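Local structure of transcriptional regulator, LRP/AsnC family (Neisseria meningitidis, 2P5V) at residues L70-R79 with H134-V144; F88-L99 with D109-T117. The protein probably acts as a sequence-specific DNA-binding transcriptional regulator of the Lrp/AsnC family, and binds calcium ions in its oligomeric assembly. All coordinates share one frame; numbering follows the deposited sequence.

How the contacts relate
From the N terminus, the winged helix-turn-helix region comes first and strand 70-78 of the ligand-binding domain follows. Contact 1 pairs this strand with the start of strand 136-150, closing a loop of 54 intervening residues. Contact 2 is nested wholly inside that loop: it joins helix 84-94 and the start of strand 98-104 to strand 110-116, with 9 residues between its segments. The centres of the two contacts lie about 9 Å apart, because strands 70-78 and 110-116 are neighbours in one antiparallel sheet. A probable hydrogen bond of 2.7 Å from Ile74 N to Leu112 O joins them directly. Both contacts also touch the second subunit.

Contact 1 of 2, residues L70-R79 with H134-V144; sequences LQAFIRVSIR and HGVQDAQSSFV. With CA (calcium ion), chain I.
Phe73 and Ser142, Arg75 and Gln140, and Ser77 and Asp138 form successive antiparallel hydrogen-bonded pairs, and the short strand axes run 4.6 Å apart at 160°. Phe73 N donates to Ser142 O at 2.8 Å, and Ser142 N returns a bond to Phe73 O. The ladder is interrupted by a classic beta bulge: Ser77 O accepts from both Gln137 N (2.9 Å) and Asp138 N (3.3 Å), which moves the register by one residue. Beyond it, Arg79 N reaches Gly135 O at 2.7 Å. The Arg79 chain bends at chi3 (-79°), turning its guanidinium back so that NH1 makes a weak bond, edge on, to Val136 O.

Apolar contacts lie on both faces. On the face of Ala72, Ile74 and Val76, Phe143 CD1 meets Leu70 CD2 at 3.3 Å, and the ring also touches the Ala72 methyl. Farther along, Val76 CG1 meets Val136 CG1 at 3.9 Å, the two side chains crossing at about a right angle. Helices 119-130 and 84-94 supply further cover here, through Phe122 and Phe88. On the other face, Val144 CG2 abuts the edge of the Phe73 ring, near its plane.

Water links the polar groups as well: one molecule bridges Gln71 N and Val144 O, while another joins Arg75 NH2 to Ser142 OG.

Asp138 divides its carboxylate between two tasks. OD1 accepts from Ala139 N, whereas OD2 binds a calcium ion at 2.6 Å, together with Asp109 OD1 and Glu107 O, both of a third subunit. The bulged pairing is part of the antiparallel sheet of the Lrp/AsnC ligand-binding domain, which continues into the second subunit at Val144, and Asp138 contributes to an intersubunit calcium site.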
loop_
_atom_site.group_PDB
_atom_site.type_symbol
_atom_site.label_atom_id
_atom_site.label_comp_id
_atom_site.label_asym_id
_atom_site.label_seq_id
_atom_site.Cartn_x
_atom_site.Cartn_y
_atom_site.Cartn_z
ATOM N N LEU G 70 -11.664 -24.874 -1.571
ATOM C CA LEU G 70 -11.260 -23.463 -1.609
ATOM C C LEU G 70 -11.766 -22.723 -0.368
ATOM O O LEU G 70 -12.966 -22.542 -0.201
ATOM C CB LEU G 70 -11.824 -22.780 -2.871
ATOM C CG LEU G 70 -10.951 -21.893 -3.772
ATOM C CD1 LEU G 70 -11.781 -20.742 -4.392
ATOM C CD2 LEU G 70 -9.735 -21.352 -3.044
ATOM N N GLN G 71 -10.844 -22.314 0.499
ATOM C CA GLN G 71 -11.161 -21.479 1.652
ATOM C C GLN G 71 -10.615 -20.080 1.412
ATOM O O GLN G 71 -9.407 -19.898 1.259
ATOM C CB GLN G 71 -10.562 -22.056 2.926
ATOM C CG GLN G 71 -10.864 -21.199 4.162
ATOM C CD GLN G 71 -10.510 -21.883 5.458
ATOM O OE1 GLN G 71 -9.758 -22.865 5.484
ATOM N NE2 GLN G 71 -11.043 -21.364 6.546
ATOM N N ALA G 72 -11.516 -19.102 1.391
ATOM C CA ALA G 72 -11.178 -17.714 1.068
ATOM C C ALA G 72 -11.312 -16.797 2.276
ATOM O O ALA G 72 -12.252 -16.924 3.069
ATOM C CB ALA G 72 -12.073 -17.213 -0.066
ATOM N N PHE G 73 -10.349 -15.886 2.417
ATOM C CA PHE G 73 -10.491 -14.729 3.288
ATOM C C PHE G 73 -10.731 -13.516 2.396
ATOM O O PHE G 73 -9.862 -13.139 1.614
ATOM C CB PHE G 73 -9.239 -14.548 4.125
ATOM C CG PHE G 73 -9.118 -15.551 5.226
ATOM C CD1 PHE G 73 -9.619 -15.271 6.485
ATOM C CD2 PHE G 73 -8.545 -16.789 4.996
ATOM C CE1 PHE G 73 -9.521 -16.201 7.509
ATOM C CE2 PHE G 73 -8.443 -17.722 6.015
ATOM C CZ PHE G 73 -8.926 -17.427 7.270
ATOM N N ILE G 74 -11.923 -12.935 2.478
ATOM C CA ILE G 74 -12.305 -11.836 1.584
ATOM C C ILE G 74 -12.323 -10.520 2.351
ATOM O O ILE G 74 -12.965 -10.403 3.395
ATOM C CB ILE G 74 -13.681 -12.067 0.931
ATOM C CG1 ILE G 74 -13.743 -13.463 0.297
ATOM C CG2 ILE G 74 -13.966 -10.987 -0.111
ATOM C CD1 ILE G 74 -15.141 -13.909 -0.111
ATOM N N ARG G 75 -11.575 -9.549 1.832
ATOM C CA ARG G 75 -11.509 -8.215 2.396
ATOM C C ARG G 75 -12.437 -7.287 1.614
ATOM O O ARG G 75 -12.197 -6.998 0.434
ATOM C CB ARG G 75 -10.084 -7.689 2.320
ATOM C CG ARG G 75 -9.029 -8.501 3.061
ATOM C CD ARG G 75 -7.704 -7.752 2.973
ATOM N NE ARG G 75 -6.529 -8.476 3.448
ATOM C CZ ARG G 75 -5.286 -7.967 3.459
ATOM N NH1 ARG G 75 -5.051 -6.720 3.046
ATOM N NH2 ARG G 75 -4.257 -8.699 3.890
ATOM N N VAL G 76 -13.486 -6.818 2.288
ATOM C CA VAL G 76 -14.529 -6.001 1.667
ATOM C C VAL G 76 -14.477 -4.553 2.147
ATOM O O VAL G 76 -14.350 -4.275 3.351
ATOM C CB VAL G 76 -15.953 -6.593 1.927
ATOM C CG1 VAL G 76 -17.036 -5.756 1.226
ATOM C CG2 VAL G 76 -16.011 -8.041 1.451
ATOM N N SER G 77 -14.567 -3.647 1.178
ATOM C CA SER G 77 -14.655 -2.229 1.420
ATOM C C SER G 77 -16.094 -1.873 1.199
ATOM O O SER G 77 -16.672 -2.145 0.139
ATOM C CB SER G 77 -13.776 -1.419 0.454
ATOM O OG SER G 77 -12.435 -1.860 0.508
ATOM N N ILE G 78 -16.662 -1.256 2.215
ATOM C CA ILE G 78 -18.039 -0.871 2.206
ATOM C C ILE G 78 -18.150 0.466 1.475
ATOM O O ILE G 78 -17.206 1.263 1.456
ATOM C CB ILE G 78 -18.567 -0.801 3.670
ATOM C CG1 ILE G 78 -20.060 -1.130 3.729
ATOM C CG2 ILE G 78 -18.221 0.548 4.329
ATOM C CD1 ILE G 78 -20.366 -2.555 3.343
ATOM N N ARG G 79 -19.291 0.699 0.843
ATOM C CA ARG G 79 -19.564 2.002 0.255
ATOM C C ARG G 79 -20.072 2.943 1.332
ATOM O O ARG G 79 -20.838 2.538 2.204
ATOM C CB ARG G 79 -20.580 1.877 -0.872
ATOM C CG ARG G 79 -21.417 3.124 -1.143
ATOM C CD ARG G 79 -22.485 2.870 -2.201
ATOM N NE ARG G 79 -21.911 2.910 -3.541
ATOM C CZ ARG G 79 -21.303 1.894 -4.148
ATOM N NH1 ARG G 79 -21.176 0.705 -3.563
ATOM N NH2 ARG G 79 -20.815 2.074 -5.365
ATOM N N HIS G 134 -25.148 -3.443 -3.675
ATOM C CA HIS G 134 -25.125 -1.967 -3.661
ATOM C C HIS G 134 -24.291 -1.372 -2.527
ATOM O O HIS G 134 -23.808 -0.261 -2.638
ATOM C CB HIS G 134 -26.552 -1.410 -3.580
ATOM C CG HIS G 134 -27.317 -1.853 -2.364
ATOM N ND1 HIS G 134 -28.105 -2.986 -2.349
ATOM C CD2 HIS G 134 -27.419 -1.309 -1.126
ATOM C CE1 HIS G 134 -28.660 -3.119 -1.156
ATOM N NE2 HIS G 134 -28.261 -2.115 -0.396
ATOM N N GLY G 135 -24.150 -2.117 -1.435
ATOM C CA GLY G 135 -23.329 -1.705 -0.301
ATOM C C GLY G 135 -21.836 -1.916 -0.471
ATOM O O GLY G 135 -21.053 -1.336 0.283
ATOM N N VAL G 136 -21.440 -2.724 -1.460
ATOM C CA VAL G 136 -20.043 -3.126 -1.627
ATOM C C VAL G 136 -19.319 -2.261 -2.656
ATOM O O VAL G 136 -19.683 -2.241 -3.824
ATOM C CB VAL G 136 -19.920 -4.630 -2.022
ATOM C CG1 VAL G 136 -18.465 -5.009 -2.322
ATOM C CG2 VAL G 136 -20.489 -5.518 -0.913
ATOM N N GLN G 137 -18.283 -1.562 -2.200
ATOM C CA GLN G 137 -17.444 -0.717 -3.045
ATOM C C GLN G 137 -16.383 -1.553 -3.743
ATOM O O GLN G 137 -16.120 -1.359 -4.925
ATOM C CB GLN G 137 -16.758 0.324 -2.175
ATOM C CG GLN G 137 -15.890 1.332 -2.887
ATOM C CD GLN G 137 -14.983 2.058 -1.900
ATOM O OE1 GLN G 137 -15.398 3.027 -1.255
ATOM N NE2 GLN G 137 -13.743 1.574 -1.762
ATOM N N ASP G 138 -15.751 -2.460 -2.995
ATOM C CA ASP G 138 -14.719 -3.339 -3.555
ATOM C C ASP G 138 -14.438 -4.538 -2.650
ATOM O O ASP G 138 -14.794 -4.531 -1.473
ATOM C CB ASP G 138 -13.415 -2.562 -3.798
ATOM C CG ASP G 138 -12.752 -2.930 -5.126
ATOM O OD1 ASP G 138 -12.884 -4.095 -5.580
ATOM O OD2 ASP G 138 -12.102 -2.045 -5.726
ATOM N N ALA G 139 -13.798 -5.556 -3.223
ATOM C CA ALA G 139 -13.389 -6.751 -2.493
ATOM C C ALA G 139 -12.073 -7.280 -3.049
ATOM O O ALA G 139 -11.775 -7.118 -4.219
ATOM C CB ALA G 139 -14.465 -7.823 -2.562
ATOM N N GLN G 140 -11.264 -7.878 -2.187
ATOM C CA GLN G 140 -10.038 -8.533 -2.624
ATOM C C GLN G 140 -9.788 -9.690 -1.684
ATOM O O GLN G 140 -10.050 -9.575 -0.494
ATOM C CB GLN G 140 -8.858 -7.564 -2.627
ATOM C CG GLN G 140 -8.546 -6.933 -1.285
ATOM C CD GLN G 140 -7.337 -6.037 -1.356
ATOM O OE1 GLN G 140 -7.437 -4.857 -1.695
ATOM N NE2 GLN G 140 -6.184 -6.595 -1.045
ATOM N N SER G 141 -9.267 -10.785 -2.223
ATOM C CA SER G 141 -9.316 -12.059 -1.552
ATOM C C SER G 141 -7.987 -12.782 -1.555
ATOM O O SER G 141 -7.194 -12.668 -2.504
ATOM C CB SER G 141 -10.358 -12.952 -2.216
ATOM O OG SER G 141 -11.630 -12.337 -2.173
ATOM N N SER G 142 -7.771 -13.519 -0.469
ATOM C CA SER G 142 -6.658 -14.445 -0.327
ATOM C C SER G 142 -7.230 -15.809 -0.012
ATOM O O SER G 142 -8.383 -15.932 0.410
ATOM C CB SER G 142 -5.742 -14.010 0.798
ATOM O OG SER G 142 -5.186 -12.737 0.528
ATOM N N PHE G 143 -6.413 -16.836 -0.207
ATOM C CA PHE G 143 -6.879 -18.195 -0.096
ATOM C C PHE G 143 -5.890 -19.018 0.706
ATOM O O PHE G 143 -4.688 -18.765 0.688
ATOM C CB PHE G 143 -7.075 -18.802 -1.495
ATOM C CG PHE G 143 -7.960 -17.978 -2.393
ATOM C CD1 PHE G 143 -9.343 -18.156 -2.395
ATOM C CD2 PHE G 143 -7.413 -17.011 -3.225
ATOM C CE1 PHE G 143 -10.164 -17.383 -3.210
ATOM C CE2 PHE G 143 -8.222 -16.223 -4.029
ATOM C CZ PHE G 143 -9.605 -16.419 -4.033
ATOM N N VAL G 144 -6.405 -20.022 1.392
ATOM C CA VAL G 144 -5.576 -20.840 2.257
ATOM C C VAL G 144 -4.701 -21.788 1.440
ATOM O O VAL G 144 -5.208 -22.607 0.662
ATOM C CB VAL G 144 -6.417 -21.649 3.235
ATOM C CG1 VAL G 144 -5.491 -22.471 4.179
ATOM C CG2 VAL G 144 -7.324 -20.718 4.000
HETATM CA CA CA I . -9.997 -3.404 -6.584
HETATM O O HOH W 1 -7.796 -23.114 0.123
HETATM O O HOH W 2 -4.420 -11.908 3.176
#

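Contact 2 of 2, residues F88-L99 with D109-T117. With CA (calcium ion), chain B.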
loop_
_atom_site.group_PDB
_atom_site.type_symbol
_atom_site.label_atom_id
_atom_site.label_comp_id
_atom_site.label_asym_id
_atom_site.label_seq_id
_atom_site.Cartn_x
_atom_site.Cartn_y
_atom_site.Cartn_z
ATOM N N PHE G 88 -25.483 -4.684 4.095
ATOM C CA PHE G 88 -24.450 -5.658 3.779
ATOM C C PHE G 88 -24.420 -6.761 4.830
ATOM O O PHE G 88 -24.346 -7.946 4.498
ATOM C CB PHE G 88 -23.075 -4.982 3.671
ATOM C CG PHE G 88 -21.949 -5.955 3.450
ATOM C CD1 PHE G 88 -21.831 -6.628 2.240
ATOM C CD2 PHE G 88 -21.030 -6.223 4.456
ATOM C CE1 PHE G 88 -20.807 -7.541 2.025
ATOM C CE2 PHE G 88 -19.999 -7.140 4.251
ATOM C CZ PHE G 88 -19.895 -7.800 3.026
ATOM N N ALA G 89 -24.475 -6.369 6.102
ATOM C CA ALA G 89 -24.562 -7.333 7.184
ATOM C C ALA G 89 -25.773 -8.260 6.986
ATOM O O ALA G 89 -25.676 -9.471 7.197
ATOM C CB ALA G 89 -24.638 -6.620 8.533
ATOM N N ALA G 90 -26.901 -7.691 6.559
ATOM C CA ALA G 90 -28.128 -8.462 6.347
ATOM C C ALA G 90 -27.970 -9.539 5.268
ATOM O O ALA G 90 -28.432 -10.679 5.431
ATOM C CB ALA G 90 -29.274 -7.526 5.989
ATOM N N SER G 91 -27.335 -9.167 4.160
ATOM C CA SER G 91 -27.098 -10.093 3.049
ATOM C C SER G 91 -26.063 -11.153 3.409
ATOM O O SER G 91 -26.216 -12.311 3.052
ATOM C CB SER G 91 -26.625 -9.328 1.814
ATOM O OG SER G 91 -27.547 -8.308 1.472
ATOM N N VAL G 92 -25.006 -10.751 4.109
ATOM C CA VAL G 92 -23.920 -11.675 4.444
ATOM C C VAL G 92 -24.425 -12.758 5.413
ATOM O O VAL G 92 -23.971 -13.910 5.377
ATOM C CB VAL G 92 -22.664 -10.916 4.986
ATOM C CG1 VAL G 92 -22.867 -10.459 6.414
ATOM C CG2 VAL G 92 -21.417 -11.781 4.879
ATOM N N ARG G 93 -25.405 -12.391 6.242
ATOM C CA ARG G 93 -26.045 -13.346 7.139
ATOM C C ARG G 93 -26.858 -14.409 6.378
ATOM O O ARG G 93 -27.029 -15.526 6.865
ATOM C CB ARG G 93 -26.885 -12.617 8.202
ATOM C CG ARG G 93 -26.020 -12.067 9.344
ATOM C CD ARG G 93 -26.833 -11.463 10.472
ATOM N NE ARG G 93 -27.229 -10.086 10.178
ATOM C CZ ARG G 93 -26.709 -8.987 10.734
ATOM N NH1 ARG G 93 -25.736 -9.046 11.646
ATOM N NH2 ARG G 93 -27.175 -7.798 10.365
ATOM N N LYS G 94 -27.305 -14.070 5.170
ATOM C CA LYS G 94 -28.017 -15.005 4.293
ATOM C C LYS G 94 -27.114 -15.836 3.362
ATOM O O LYS G 94 -27.594 -16.789 2.753
ATOM C CB LYS G 94 -29.035 -14.240 3.448
ATOM C CG LYS G 94 -30.086 -13.515 4.264
ATOM C CD LYS G 94 -31.017 -12.688 3.379
ATOM C CE LYS G 94 -32.065 -11.950 4.213
ATOM N NZ LYS G 94 -32.836 -10.957 3.415
ATOM N N TRP G 95 -25.832 -15.487 3.234
ATOM C CA TRP G 95 -24.936 -16.195 2.301
ATOM C C TRP G 95 -24.314 -17.414 2.963
ATOM O O TRP G 95 -23.407 -17.269 3.777
ATOM C CB TRP G 95 -23.829 -15.267 1.792
ATOM C CG TRP G 95 -24.321 -14.126 0.974
ATOM C CD1 TRP G 95 -25.472 -14.082 0.246
ATOM C CD2 TRP G 95 -23.671 -12.868 0.770
ATOM N NE1 TRP G 95 -25.589 -12.871 -0.383
ATOM C CE2 TRP G 95 -24.498 -12.104 -0.079
ATOM C CE3 TRP G 95 -22.475 -12.302 1.237
ATOM C CZ2 TRP G 95 -24.168 -10.812 -0.484
ATOM C CZ3 TRP G 95 -22.153 -11.015 0.843
ATOM C CH2 TRP G 95 -22.997 -10.285 -0.014
ATOM N N PRO G 96 -24.777 -18.626 2.613
ATOM C CA PRO G 96 -24.271 -19.778 3.379
ATOM C C PRO G 96 -22.782 -20.081 3.194
ATOM O O PRO G 96 -22.170 -20.710 4.063
ATOM C CB PRO G 96 -25.128 -20.952 2.872
ATOM C CG PRO G 96 -26.239 -20.334 2.088
ATOM C CD PRO G 96 -25.727 -19.046 1.568
ATOM N N GLU G 97 -22.207 -19.647 2.073
ATOM C CA GLU G 97 -20.774 -19.826 1.825
ATOM C C GLU G 97 -19.900 -18.960 2.732
ATOM O O GLU G 97 -18.759 -19.314 2.976
ATOM C CB GLU G 97 -20.410 -19.594 0.352
ATOM C CG GLU G 97 -21.013 -18.349 -0.282
ATOM C CD GLU G 97 -22.398 -18.582 -0.844
ATOM O OE1 GLU G 97 -22.510 -19.205 -1.916
ATOM O OE2 GLU G 97 -23.370 -18.131 -0.214
ATOM N N VAL G 98 -20.433 -17.846 3.242
ATOM C CA VAL G 98 -19.712 -17.016 4.220
ATOM C C VAL G 98 -20.027 -17.522 5.636
ATOM O O VAL G 98 -21.154 -17.421 6.094
ATOM C CB VAL G 98 -20.071 -15.511 4.077
ATOM C CG1 VAL G 98 -19.316 -14.641 5.086
ATOM C CG2 VAL G 98 -19.803 -15.040 2.670
ATOM N N LEU G 99 -19.023 -18.096 6.295
ATOM C CA LEU G 99 -19.128 -18.572 7.686
ATOM C C LEU G 99 -18.965 -17.451 8.715
ATOM O O LEU G 99 -19.631 -17.430 9.742
ATOM C CB LEU G 99 -18.058 -19.630 7.962
ATOM C CG LEU G 99 -18.407 -21.048 7.484
ATOM C CD1 LEU G 99 -18.662 -21.081 5.978
ATOM C CD2 LEU G 99 -17.297 -22.041 7.885
ATOM N N ASP G 109 -12.524 -2.943 5.926
ATOM C CA ASP G 109 -13.782 -2.648 6.628
ATOM C C ASP G 109 -14.437 -3.909 7.194
ATOM O O ASP G 109 -14.855 -3.935 8.357
ATOM C CB ASP G 109 -14.783 -1.944 5.699
ATOM C CG ASP G 109 -14.226 -0.672 5.104
ATOM O OD1 ASP G 109 -13.162 -0.225 5.569
ATOM O OD2 ASP G 109 -14.830 -0.124 4.162
ATOM N N TYR G 110 -14.568 -4.925 6.343
ATOM C CA TYR G 110 -15.105 -6.222 6.731
ATOM C C TYR G 110 -14.192 -7.348 6.262
ATOM O O TYR G 110 -13.739 -7.351 5.108
ATOM C CB TYR G 110 -16.494 -6.422 6.144
ATOM C CG TYR G 110 -17.523 -5.464 6.677
ATOM C CD1 TYR G 110 -18.206 -5.741 7.853
ATOM C CD2 TYR G 110 -17.820 -4.288 6.004
ATOM C CE1 TYR G 110 -19.148 -4.873 8.352
ATOM C CE2 TYR G 110 -18.761 -3.417 6.488
ATOM C CZ TYR G 110 -19.428 -3.711 7.666
ATOM O OH TYR G 110 -20.378 -2.843 8.144
ATOM N N LEU G 111 -13.909 -8.290 7.157
ATOM C CA LEU G 111 -13.209 -9.517 6.777
ATOM C C LEU G 111 -14.156 -10.706 6.802
ATOM O O LEU G 111 -14.759 -10.997 7.827
ATOM C CB LEU G 111 -12.042 -9.794 7.693
ATOM C CG LEU G 111 -11.214 -11.006 7.232
ATOM C CD1 LEU G 111 -10.525 -10.772 5.836
ATOM C CD2 LEU G 111 -10.203 -11.363 8.307
ATOM N N LEU G 112 -14.254 -11.393 5.664
ATOM C CA LEU G 112 -15.142 -12.523 5.481
ATOM C C LEU G 112 -14.328 -13.801 5.309
ATOM O O LEU G 112 -13.258 -13.792 4.707
ATOM C CB LEU G 112 -16.025 -12.310 4.255
ATOM C CG LEU G 112 -17.157 -11.279 4.354
ATOM C CD1 LEU G 112 -16.637 -9.893 4.682
ATOM C CD2 LEU G 112 -17.933 -11.253 3.048
ATOM N N GLN G 113 -14.839 -14.901 5.846
ATOM C CA GLN G 113 -14.202 -16.205 5.686
ATOM C C GLN G 113 -15.252 -17.105 5.029
ATOM O O GLN G 113 -16.375 -17.217 5.525
ATOM C CB GLN G 113 -13.725 -16.738 7.047
ATOM C CG GLN G 113 -12.704 -17.887 6.973
ATOM C CD GLN G 113 -12.141 -18.318 8.340
ATOM O OE1 GLN G 113 -12.120 -17.547 9.309
ATOM N NE2 GLN G 113 -11.678 -19.559 8.410
ATOM N N ALA G 114 -14.905 -17.694 3.883
ATOM C CA ALA G 114 -15.890 -18.388 3.041
ATOM C C ALA G 114 -15.330 -19.646 2.396
ATOM O O ALA G 114 -14.128 -19.761 2.180
ATOM C CB ALA G 114 -16.421 -17.455 1.961
ATOM N N PHE G 115 -16.221 -20.579 2.068
ATOM C CA PHE G 115 -15.822 -21.857 1.501
ATOM C C PHE G 115 -16.463 -22.110 0.153
ATOM O O PHE G 115 -17.647 -21.826 -0.044
ATOM C CB PHE G 115 -16.201 -22.975 2.455
ATOM C CG PHE G 115 -15.145 -23.286 3.467
ATOM C CD1 PHE G 115 -14.116 -24.166 3.162
ATOM C CD2 PHE G 115 -15.182 -22.713 4.725
ATOM C CE1 PHE G 115 -13.145 -24.478 4.106
ATOM C CE2 PHE G 115 -14.207 -23.018 5.671
ATOM C CZ PHE G 115 -13.194 -23.908 5.357
ATOM N N PHE G 116 -15.672 -22.658 -0.770
ATOM C CA PHE G 116 -16.131 -22.967 -2.129
ATOM C C PHE G 116 -15.500 -24.246 -2.588
ATOM O O PHE G 116 -14.496 -24.685 -2.018
ATOM C CB PHE G 116 -15.773 -21.829 -3.086
ATOM C CG PHE G 116 -16.320 -20.505 -2.659
ATOM C CD1 PHE G 116 -17.550 -20.066 -3.125
ATOM C CD2 PHE G 116 -15.629 -19.728 -1.754
ATOM C CE1 PHE G 116 -18.068 -18.851 -2.701
ATOM C CE2 PHE G 116 -16.133 -18.515 -1.331
ATOM C CZ PHE G 116 -17.357 -18.075 -1.802
ATOM N N THR G 117 -16.100 -24.865 -3.599
ATOM C CA THR G 117 -15.552 -26.091 -4.177
ATOM C C THR G 117 -14.265 -25.795 -4.928
ATOM O O THR G 117 -13.291 -26.538 -4.824
ATOM C CB THR G 117 -16.526 -26.772 -5.149
ATOM O OG1 THR G 117 -16.847 -25.862 -6.200
ATOM C CG2 THR G 117 -17.803 -27.208 -4.435
HETATM CA CA CA B . -11.189 0.919 4.935
#
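Gln113 O accepts from Leu99 N at 2.9 Å, with the donor nearly in line with the carbonyl bond. Its companion runs from Phe115 N to Glu97 O at 3.0 Å, so the two bonds flank Val98 and Ala114, a non-hydrogen-bonded antiparallel pair with CA atoms 4.2 Å apart. A type I turn from Trp95 to Val98 leads the chain from the helix into this pairing.

Helix 84-94 meets the strand through side chains. Phe88 has CG anti to its N (chi1 176°), which carries the ring to Tyr110: its CD2 edge stands over the centre of the tyrosine face in an edge-to-face pair, centroids 5.2 Å apart and planes at 54°. The far end of the same ring, CZ, meets Leu112 CD2 at 4.0 Å, and Val92 CG2 touches that methyl too. Val98 CG1 packs against Leu112 CG, while Leu99 CD2 lies against Phe115 CD2 at 3.9 Å.

At the strand's start, Asp109 OD1 binds calcium at 2.4 Å, with Glu107 O and Asp138 of a neighbouring subunit completing the protein ligands. A helix packed on a beta hairpin in this way belongs to the alpha/beta ligand-binding fold of Lrp/AsnC regulators.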